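Local coordinates for alpha-actinin-like protein 1 (Schizosaccharomyces pombe, PDB 5BVR), which binds along the sides of actin filaments and helps form and organise the actin ring of cytokinesis, represented here by its actin-binding domain, at residues E129-W134 against E226-F231; P144-Q149 against G158-A163; H69-V74 against G92-V97; S25-P30 against L49-D54. One frame throughout, in Å; residues are numbered along the deposited sequence.

Contact 1: residues E129-W134 against E226-F231; sequences EGLLLW and EYFHAF
The indole of Trp134 meets two phenylalanines of helix 217-234, one over a face and one at its edge. Phe228 presents its ring edge to one indole face: the planes stand at 76°, the centroid of the five-membered ring is 4.7 Å from that of Phe228, and CD1 of Phe228 comes within 3.5 Å of Trp134 CG, an edge-to-face pair. Over the same indole, CA of Phe228 sits 3.9 Å from the centroid of the six-membered ring, a CH-pi contact almost along the ring normal. Trp134 reaches this place with CG anti to its backbone N (chi1 180°), which carries the indole across to the other helix. The three rings form an aromatic cluster in the second calponin-homology domain, where the segments 129-134 and 226-231 of helices 127-138 and 217-234 cross at 73°. Phe231 meets the rim of the indole, its CD2 3.6 Å from Trp134 CH2, with the two rings inclined obliquely. One turn before Trp134, Leu131 sends CD1 alongside Phe228, 3.7 Å from its CB. Leu164 of helix 159-168 touches both Trp134 and Phe231, and Phe231 also stacks on His168, a ligand of a bound zinc ion.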
# COMPACT_ATOMS: atom_id res chain seq x y z
N GLU A 129 -6.78 9.65 -9.07
CA GLU A 129 -7.52 9.75 -10.34
C GLU A 129 -6.78 8.99 -11.42
O GLU A 129 -7.38 8.31 -12.25
CB GLU A 129 -7.61 11.21 -10.78
CG GLU A 129 -8.59 12.02 -10.01
CD GLU A 129 -8.81 13.40 -10.61
OE1 GLU A 129 -7.96 13.87 -11.41
OE2 GLU A 129 -9.84 14.00 -10.27
N GLY A 130 -5.47 9.16 -11.44
CA GLY A 130 -4.62 8.48 -12.39
C GLY A 130 -4.66 6.99 -12.28
O GLY A 130 -4.78 6.28 -13.28
N LEU A 131 -4.57 6.51 -11.04
CA LEU A 131 -4.60 5.08 -10.81
C LEU A 131 -5.95 4.49 -11.21
O LEU A 131 -6.00 3.44 -11.85
CB LEU A 131 -4.28 4.79 -9.35
CG LEU A 131 -4.27 3.30 -9.00
CD1 LEU A 131 -3.23 2.52 -9.82
CD2 LEU A 131 -4.01 3.10 -7.51
N LEU A 132 -7.04 5.18 -10.90
CA LEU A 132 -8.36 4.69 -11.27
C LEU A 132 -8.48 4.62 -12.79
O LEU A 132 -8.93 3.62 -13.35
CB LEU A 132 -9.48 5.57 -10.69
CG LEU A 132 -10.86 4.99 -10.90
CD1 LEU A 132 -11.04 3.71 -10.10
CD2 LEU A 132 -11.90 6.04 -10.54
N LEU A 133 -8.10 5.70 -13.45
CA LEU A 133 -8.18 5.72 -14.91
C LEU A 133 -7.32 4.61 -15.53
O LEU A 133 -7.77 3.95 -16.46
CB LEU A 133 -7.80 7.09 -15.46
CG LEU A 133 -7.94 7.20 -16.98
CD1 LEU A 133 -9.34 6.88 -17.44
CD2 LEU A 133 -7.57 8.61 -17.41
N TRP A 134 -6.11 4.38 -15.02
CA TRP A 134 -5.29 3.27 -15.49
C TRP A 134 -6.03 1.94 -15.38
O TRP A 134 -6.06 1.15 -16.32
CB TRP A 134 -3.97 3.24 -14.71
CG TRP A 134 -3.04 2.14 -15.10
CD1 TRP A 134 -2.10 2.18 -16.10
CD2 TRP A 134 -2.90 0.86 -14.47
NE1 TRP A 134 -1.39 1.00 -16.13
CE2 TRP A 134 -1.87 0.18 -15.14
CE3 TRP A 134 -3.54 0.22 -13.40
CZ2 TRP A 134 -1.48 -1.10 -14.80
CZ3 TRP A 134 -3.13 -1.05 -13.06
CH2 TRP A 134 -2.11 -1.69 -13.75
N GLU A 226 0.51 -1.38 -6.45
CA GLU A 226 1.62 -2.31 -6.74
C GLU A 226 1.51 -2.85 -8.16
O GLU A 226 2.53 -3.06 -8.83
CB GLU A 226 1.69 -3.50 -5.77
CG GLU A 226 1.95 -3.11 -4.31
CD GLU A 226 3.38 -2.75 -3.99
OE1 GLU A 226 4.26 -2.99 -4.84
OE2 GLU A 226 3.62 -2.24 -2.88
N TYR A 227 0.29 -3.09 -8.63
CA TYR A 227 0.07 -3.52 -10.00
C TYR A 227 0.51 -2.46 -10.99
O TYR A 227 1.22 -2.74 -11.95
CB TYR A 227 -1.40 -3.87 -10.25
CG TYR A 227 -1.86 -5.18 -9.64
CD1 TYR A 227 -1.88 -5.36 -8.27
CD2 TYR A 227 -2.32 -6.21 -10.43
CE1 TYR A 227 -2.31 -6.56 -7.71
CE2 TYR A 227 -2.74 -7.40 -9.89
CZ TYR A 227 -2.74 -7.57 -8.53
OH TYR A 227 -3.17 -8.77 -8.03
N PHE A 228 0.10 -1.22 -10.78
CA PHE A 228 0.51 -0.14 -11.66
C PHE A 228 2.03 -0.06 -11.77
O PHE A 228 2.61 0.02 -12.87
CB PHE A 228 0.00 1.21 -11.15
CG PHE A 228 0.50 2.36 -11.97
CD1 PHE A 228 -0.16 2.73 -13.14
CD2 PHE A 228 1.69 3.02 -11.64
CE1 PHE A 228 0.32 3.76 -13.93
CE2 PHE A 228 2.16 4.05 -12.44
CZ PHE A 228 1.47 4.42 -13.59
N HIS A 229 2.72 -0.04 -10.63
CA HIS A 229 4.17 0.15 -10.69
C HIS A 229 4.86 -1.07 -11.27
O HIS A 229 5.79 -0.94 -12.11
CB HIS A 229 4.75 0.48 -9.32
CG HIS A 229 4.39 1.84 -8.82
ND1 HIS A 229 4.85 3.00 -9.40
CD2 HIS A 229 3.55 2.23 -7.82
CE1 HIS A 229 4.36 4.04 -8.75
NE2 HIS A 229 3.57 3.60 -7.79
N ALA A 230 4.44 -2.27 -10.89
CA ALA A 230 5.10 -3.46 -11.41
C ALA A 230 4.85 -3.62 -12.90
O ALA A 230 5.78 -3.86 -13.67
CB ALA A 230 4.66 -4.71 -10.65
N PHE A 231 3.58 -3.50 -13.31
CA PHE A 231 3.25 -3.69 -14.71
C PHE A 231 4.00 -2.66 -15.55
O PHE A 231 4.56 -2.98 -16.60
CB PHE A 231 1.75 -3.56 -14.97
CG PHE A 231 0.91 -4.71 -14.48
CD1 PHE A 231 1.43 -5.75 -13.74
CD2 PHE A 231 -0.43 -4.73 -14.82
CE1 PHE A 231 0.61 -6.80 -13.33
CE2 PHE A 231 -1.24 -5.78 -14.42
CZ PHE A 231 -0.71 -6.81 -13.67

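Contact 2: residues P144-Q149 against G158-A163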
# COMPACT_ATOMS: atom_id res chain seq x y z
N PRO A 144 -19.10 -6.51 -19.80
CA PRO A 144 -19.66 -5.84 -18.62
C PRO A 144 -19.30 -6.43 -17.26
O PRO A 144 -19.60 -5.79 -16.25
CB PRO A 144 -21.16 -6.00 -18.84
CG PRO A 144 -21.27 -7.33 -19.51
CD PRO A 144 -20.08 -7.43 -20.41
N GLU A 145 -18.69 -7.61 -17.22
CA GLU A 145 -18.45 -8.28 -15.94
C GLU A 145 -17.47 -7.53 -15.04
O GLU A 145 -17.60 -7.54 -13.82
CB GLU A 145 -17.93 -9.69 -16.16
CG GLU A 145 -18.96 -10.64 -16.75
CD GLU A 145 -18.80 -10.82 -18.25
OE1 GLU A 145 -18.37 -9.86 -18.93
OE2 GLU A 145 -19.10 -11.93 -18.75
N VAL A 146 -16.47 -6.91 -15.66
CA VAL A 146 -15.58 -6.00 -14.94
C VAL A 146 -16.00 -4.56 -15.24
O VAL A 146 -16.23 -4.19 -16.39
CB VAL A 146 -14.12 -6.23 -15.38
CG1 VAL A 146 -13.19 -5.19 -14.76
CG2 VAL A 146 -13.67 -7.63 -15.03
N ASP A 147 -16.09 -3.75 -14.19
CA ASP A 147 -16.44 -2.35 -14.34
C ASP A 147 -15.83 -1.60 -13.17
O ASP A 147 -16.41 -1.53 -12.08
CB ASP A 147 -17.95 -2.16 -14.39
CG ASP A 147 -18.35 -0.71 -14.66
OD1 ASP A 147 -17.50 0.08 -15.11
OD2 ASP A 147 -19.53 -0.38 -14.43
N VAL A 148 -14.63 -1.07 -13.36
CA VAL A 148 -13.91 -0.44 -12.26
C VAL A 148 -14.40 0.99 -12.11
O VAL A 148 -14.16 1.84 -12.98
CB VAL A 148 -12.40 -0.49 -12.49
CG1 VAL A 148 -11.70 0.22 -11.36
CG2 VAL A 148 -11.93 -1.92 -12.54
N GLN A 149 -15.11 1.26 -11.03
CA GLN A 149 -15.71 2.56 -10.79
C GLN A 149 -15.21 3.19 -9.50
O GLN A 149 -15.55 4.35 -9.20
CB GLN A 149 -17.23 2.43 -10.72
CG GLN A 149 -17.88 2.12 -12.05
CD GLN A 149 -17.54 3.15 -13.12
OE1 GLN A 149 -17.44 4.35 -12.83
NE2 GLN A 149 -17.36 2.70 -14.36
N GLY A 158 -13.22 -10.44 -7.41
CA GLY A 158 -12.00 -11.07 -7.92
C GLY A 158 -11.67 -10.82 -9.38
O GLY A 158 -10.52 -11.00 -9.79
N LEU A 159 -12.66 -10.42 -10.16
CA LEU A 159 -12.48 -10.41 -11.62
C LEU A 159 -11.60 -9.27 -12.08
O LEU A 159 -10.83 -9.46 -13.04
CB LEU A 159 -13.81 -10.36 -12.36
CG LEU A 159 -14.64 -11.64 -12.27
CD1 LEU A 159 -16.01 -11.44 -12.94
CD2 LEU A 159 -13.90 -12.83 -12.88
N ALA A 160 -11.70 -8.10 -11.46
CA ALA A 160 -10.85 -6.99 -11.90
C ALA A 160 -9.36 -7.33 -11.74
O ALA A 160 -8.55 -7.03 -12.62
CB ALA A 160 -11.20 -5.69 -11.18
N PHE A 161 -8.99 -7.94 -10.61
CA PHE A 161 -7.62 -8.37 -10.40
C PHE A 161 -7.22 -9.37 -11.48
O PHE A 161 -6.14 -9.26 -12.06
CB PHE A 161 -7.38 -8.99 -9.02
CG PHE A 161 -7.43 -8.01 -7.89
CD1 PHE A 161 -6.47 -7.02 -7.77
CD2 PHE A 161 -8.41 -8.10 -6.92
CE1 PHE A 161 -6.48 -6.12 -6.70
CE2 PHE A 161 -8.41 -7.20 -5.83
CZ PHE A 161 -7.46 -6.21 -5.75
N CYS A 162 -8.09 -10.35 -11.75
CA CYS A 162 -7.78 -11.35 -12.77
C CYS A 162 -7.64 -10.73 -14.15
O CYS A 162 -6.74 -11.11 -14.91
CB CYS A 162 -8.83 -12.46 -12.81
SG CYS A 162 -8.79 -13.57 -11.37
N ALA A 163 -8.50 -9.76 -14.47
CA ALA A 163 -8.47 -9.13 -15.78
C ALA A 163 -7.20 -8.31 -15.94
O ALA A 163 -6.59 -8.32 -17.02
CB ALA A 163 -9.67 -8.24 -15.97
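Val146 carries the contact between the loop 144-149 and the start of helix 159-168, its CA lying 5.7 Å from that of Ala160. Its CB points at the helix, and the two methyls divide the work. CG1, anti to the backbone N (chi1 174°), goes to Ala160, 4.1 Å from the CB of that residue and equally near its CA. CG2, anti to the carbonyl carbon, settles over the first turn: it is 3.8 Å from Leu159 CB, which it meets obliquely, and 4.2 Å from Ala163 CB one turn further on. The branched side chain thus lies against three residues of the helix, and the small alanines let the loop backbone come close. Val148, two residues on, sets its CG2 beside Val146 CG1 on the same methyl, 4.1 Å from Ala160 CB, while Leu159 extends CD1 to the aliphatic root of Glu145, 4.1 Å from Glu145 CB. The intervening Asp147 turns away, and its OD1 receives a nearly straight 2.7 Å hydrogen bond from Gln149 NE2. Gly158 is the N-cap residue of the helix, at backbone angles where a CB would jam against the preceding carbonyl O, which suits glycine. Within the second calponin-homology domain the loop follows helix 127-138, whose Leu132 and Cys135 touch Val148; on other sides of helix 159-168, Phe161 and Cys162 pack on helix 183-198.

Contact 3: residues H69-V74 against G92-V97; sequences HRLENV and GPADIV
Aliphatic packing makes up the contact between helix 67-83 and the short helix 93-97, whose local axes approach to 8.9 Å at 115° in the first calponin-homology domain. Val74 works with both methyls: CG1, anti to the backbone N, lies 3.5 Å from Ile96 CD1 and 3.6 Å from Pro93 CA, while CG2 rests 3.9 Å from Val97 CG2. One turn earlier, Leu71 brings CD2 across Val97, 3.7 Å from CG2, and that same methyl touches Pro93 CB at 3.8 Å. Val97 CG2 is therefore shared by Leu71 and Val74, and by the CB of Arg70. The polar groups bond away from the interface. The guanidinium of Arg70 has Val97 CG1 at its edge, while its NH1 is bonded to the carbonyls of Pro64 and Arg65. Asp95, turned away from helix 67-83, takes the backbone N-H of Gly92 on the anti lone pair of OD2 at 2.8 Å, bracing the start of its own short helix. Helix 93-97 falls within the actin-binding region, and its seat on helix 67-83 rests on apolar side chains, while hydrogen bonds tie each partner to its own backbone and to adjoining loops, as Ser40 OG does with Val97 O.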
# COMPACT_ATOMS: atom_id res chain seq x y z
N HIS A 69 14.74 11.10 23.83
CA HIS A 69 15.39 10.73 22.57
C HIS A 69 14.42 10.09 21.59
O HIS A 69 14.61 10.20 20.39
CB HIS A 69 16.58 9.84 22.87
CG HIS A 69 17.65 10.57 23.62
ND1 HIS A 69 18.29 10.05 24.73
CD2 HIS A 69 18.14 11.81 23.44
CE1 HIS A 69 19.16 10.94 25.18
NE2 HIS A 69 19.09 12.02 24.42
N ARG A 70 13.38 9.44 22.10
CA ARG A 70 12.34 8.91 21.22
C ARG A 70 11.58 10.08 20.62
O ARG A 70 11.30 10.09 19.42
CB ARG A 70 11.41 7.95 21.99
CG ARG A 70 12.15 6.72 22.52
CD ARG A 70 11.24 5.59 23.02
NE ARG A 70 10.52 5.91 24.24
CZ ARG A 70 11.00 5.73 25.47
NH1 ARG A 70 12.22 5.24 25.65
NH2 ARG A 70 10.25 6.04 26.52
N LEU A 71 11.22 11.05 21.45
CA LEU A 71 10.57 12.24 20.95
C LEU A 71 11.45 12.95 19.92
O LEU A 71 10.95 13.37 18.88
CB LEU A 71 10.20 13.19 22.08
CG LEU A 71 9.08 12.69 23.01
CD1 LEU A 71 9.06 13.52 24.29
CD2 LEU A 71 7.71 12.74 22.34
N GLU A 72 12.75 13.05 20.17
CA GLU A 72 13.65 13.68 19.22
C GLU A 72 13.61 12.97 17.87
O GLU A 72 13.54 13.62 16.82
CB GLU A 72 15.10 13.70 19.74
CG GLU A 72 15.40 14.75 20.78
CD GLU A 72 16.82 14.62 21.31
OE1 GLU A 72 17.57 13.77 20.80
OE2 GLU A 72 17.16 15.36 22.25
N ASN A 73 13.68 11.64 17.91
CA ASN A 73 13.64 10.86 16.68
C ASN A 73 12.34 11.07 15.93
O ASN A 73 12.34 11.31 14.73
CB ASN A 73 13.83 9.35 16.92
CG ASN A 73 15.27 8.97 17.27
OD1 ASN A 73 16.20 9.78 17.15
ND2 ASN A 73 15.46 7.73 17.67
N VAL A 74 11.23 10.98 16.64
CA VAL A 74 9.96 11.12 15.96
C VAL A 74 9.80 12.53 15.39
O VAL A 74 9.29 12.71 14.27
CB VAL A 74 8.80 10.76 16.90
CG1 VAL A 74 7.48 11.06 16.24
CG2 VAL A 74 8.84 9.29 17.26
N GLY A 92 1.47 14.93 16.64
CA GLY A 92 2.72 15.42 17.19
C GLY A 92 3.52 14.22 17.65
O GLY A 92 3.02 13.11 17.65
N PRO A 93 4.78 14.45 18.03
CA PRO A 93 5.66 13.32 18.36
C PRO A 93 5.13 12.38 19.44
O PRO A 93 5.33 11.18 19.33
CB PRO A 93 6.94 14.03 18.82
CG PRO A 93 6.94 15.27 18.01
CD PRO A 93 5.51 15.73 17.99
N ALA A 94 4.50 12.93 20.48
CA ALA A 94 4.02 12.10 21.56
C ALA A 94 2.91 11.15 21.09
O ALA A 94 2.75 10.06 21.65
CB ALA A 94 3.54 12.95 22.75
N ASP A 95 2.17 11.54 20.06
CA ASP A 95 1.12 10.66 19.54
C ASP A 95 1.72 9.37 19.00
O ASP A 95 1.10 8.30 19.05
CB ASP A 95 0.34 11.37 18.44
CG ASP A 95 -0.42 12.59 18.94
OD1 ASP A 95 -1.08 12.48 20.01
OD2 ASP A 95 -0.35 13.64 18.28
N ILE A 96 2.92 9.47 18.44
CA ILE A 96 3.61 8.30 17.91
C ILE A 96 4.32 7.55 19.03
O ILE A 96 4.20 6.33 19.14
CB ILE A 96 4.57 8.69 16.75
CG1 ILE A 96 3.75 9.31 15.60
CG2 ILE A 96 5.33 7.48 16.27
CD1 ILE A 96 4.58 9.99 14.55
N VAL A 97 5.06 8.27 19.87
CA VAL A 97 5.77 7.66 21.00
C VAL A 97 4.80 6.86 21.87
O VAL A 97 5.13 5.76 22.31
CB VAL A 97 6.55 8.70 21.82
CG1 VAL A 97 7.16 8.07 23.11
CG2 VAL A 97 7.63 9.33 20.96

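Contact 4: residues S25-P30 against L49-D54; sequences SSRDLP and LEIIGD
The guanidinium of Arg27 lies with one face on Ile51, whose CG1 stands 3.2 Å above the plane, displaced toward the rim, and only 3.3 Å from Arg27 NE. A water sits at the guanidinium edge, in its plane, accepting from Arg27 NH2 at 3.0 Å and donating to Glu50 O. A second water links Arg27 NH1, by a weak bond, to Glu50 OE1, to which it donates at 2.9 Å. The guanidinium and carboxylate planes are 50° apart, and Arg27 NH1 and Glu50 OE1 are 4.4 Å from each other, beyond a salt bridge. The other carboxylate oxygen, OE2, takes the backbone N-H of Leu57. Arg27 gets here on a chain extended from CG to NE, which runs tip to tip toward Ile51 and lays its CD 3.7 Å from Ile51 CD1. That methyl also meets Leu29 CD1 end to end at 4.1 Å. On the remaining branch of Ile51, CG2 lies 3.8 Å from Ser26 OG, which is bonded back to Lys23 O. The loop is shaped by the end of helix 11-25: a Schellman motif with Asp28 at positive phi as its C-prime residue, and a type I turn from Ser25 to Asp28. Loop and helix 43-53 thus meet at the surface of the first calponin-homology domain. Ile51 supplies the apolar centre, while Arg27 and Glu50 are linked through water, so the attraction between their opposite charges is probably weakened by the intervening waters.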
# COMPACT_ATOMS: atom_id res chain seq x y z
N SER A 25 12.21 -4.32 4.42
CA SER A 25 12.91 -5.53 3.99
C SER A 25 13.83 -5.28 2.81
O SER A 25 14.77 -6.03 2.58
CB SER A 25 11.92 -6.64 3.65
OG SER A 25 11.21 -7.03 4.81
N SER A 26 13.58 -4.21 2.07
CA SER A 26 14.45 -3.86 0.95
C SER A 26 15.86 -3.49 1.42
O SER A 26 16.78 -3.37 0.61
CB SER A 26 13.83 -2.74 0.10
OG SER A 26 13.98 -1.48 0.72
N ARG A 27 16.04 -3.33 2.73
CA ARG A 27 17.35 -3.06 3.33
C ARG A 27 17.62 -3.97 4.53
O ARG A 27 18.41 -3.64 5.41
CB ARG A 27 17.43 -1.59 3.75
CG ARG A 27 17.21 -0.63 2.61
CD ARG A 27 17.43 0.81 3.04
NE ARG A 27 17.34 1.73 1.90
CZ ARG A 27 17.50 3.05 1.98
NH1 ARG A 27 17.76 3.63 3.14
NH2 ARG A 27 17.40 3.79 0.88
N ASP A 28 16.95 -5.13 4.54
CA ASP A 28 17.16 -6.13 5.58
C ASP A 28 16.99 -5.56 6.98
O ASP A 28 17.69 -5.97 7.91
CB ASP A 28 18.56 -6.75 5.47
CG ASP A 28 18.76 -7.53 4.18
OD1 ASP A 28 17.76 -7.85 3.50
OD2 ASP A 28 19.93 -7.85 3.87
N LEU A 29 16.07 -4.61 7.12
CA LEU A 29 15.81 -4.00 8.42
C LEU A 29 14.78 -4.83 9.18
O LEU A 29 14.03 -5.58 8.56
CB LEU A 29 15.33 -2.55 8.24
CG LEU A 29 16.40 -1.58 7.74
CD1 LEU A 29 15.82 -0.23 7.37
CD2 LEU A 29 17.46 -1.39 8.82
N PRO A 30 14.75 -4.70 10.51
CA PRO A 30 13.76 -5.45 11.30
C PRO A 30 12.35 -5.03 10.92
O PRO A 30 12.15 -3.89 10.52
CB PRO A 30 14.07 -5.05 12.75
CG PRO A 30 14.92 -3.83 12.67
CD PRO A 30 15.64 -3.90 11.37
N LEU A 49 11.35 6.52 5.89
CA LEU A 49 11.40 7.77 5.15
C LEU A 49 12.64 7.85 4.25
O LEU A 49 12.56 8.33 3.12
CB LEU A 49 11.34 8.96 6.10
CG LEU A 49 9.99 9.13 6.79
CD1 LEU A 49 10.11 10.11 7.97
CD2 LEU A 49 8.90 9.60 5.82
N GLU A 50 13.77 7.36 4.74
CA GLU A 50 14.98 7.34 3.92
C GLU A 50 14.76 6.49 2.68
O GLU A 50 15.18 6.85 1.58
CB GLU A 50 16.16 6.81 4.73
CG GLU A 50 16.66 7.81 5.77
CD GLU A 50 17.89 7.35 6.52
OE1 GLU A 50 18.03 6.12 6.76
OE2 GLU A 50 18.71 8.22 6.89
N ILE A 51 14.06 5.37 2.86
CA ILE A 51 13.81 4.42 1.78
C ILE A 51 12.84 4.96 0.74
O ILE A 51 13.14 4.98 -0.46
CB ILE A 51 13.29 3.08 2.35
CG1 ILE A 51 14.36 2.43 3.25
CG2 ILE A 51 12.89 2.10 1.22
CD1 ILE A 51 13.87 1.28 4.08
N ILE A 52 11.66 5.39 1.18
CA ILE A 52 10.64 5.83 0.23
C ILE A 52 10.93 7.23 -0.31
O ILE A 52 10.48 7.58 -1.41
CB ILE A 52 9.22 5.72 0.81
CG1 ILE A 52 9.01 6.70 1.99
CG2 ILE A 52 8.94 4.29 1.25
CD1 ILE A 52 7.64 6.62 2.67
N GLY A 53 11.66 8.02 0.46
CA GLY A 53 12.03 9.37 0.08
C GLY A 53 13.36 9.47 -0.66
O GLY A 53 13.68 10.54 -1.17
N ASP A 54 14.13 8.38 -0.70
CA ASP A 54 15.44 8.37 -1.38
C ASP A 54 16.33 9.48 -0.85
O ASP A 54 16.95 10.24 -1.60
CB ASP A 54 15.26 8.47 -2.90
CG ASP A 54 16.57 8.33 -3.65
OD1 ASP A 54 17.48 7.64 -3.15
OD2 ASP A 54 16.67 8.91 -4.75
O HOH W 1 16.95 3.52 6.17
O HOH W 2 18.33 6.55 1.46

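Along the chain, contact 4 and then contact 3 come first, in the first calponin-homology domain, then contact 1 in the second, whose two segments enclose both segments of contact 2. Contacts 4 and 3 lie about 20 Å apart between centres without touching; they use the consecutive helices 43-53 and 67-83. Contacts 1 and 2 are closer, with centres about 14 Å apart, and do touch: Tyr227 OH lies 3.7 Å from Phe161 CD1, joining helices 217-234 and 159-168. Contacts 2 and 3 are the most distant pair, about 43 Å between centres. The first domain includes the actin-binding region 88-112, part of which lies in contact 3, while contacts 1 and 2 belong to the interior of the second.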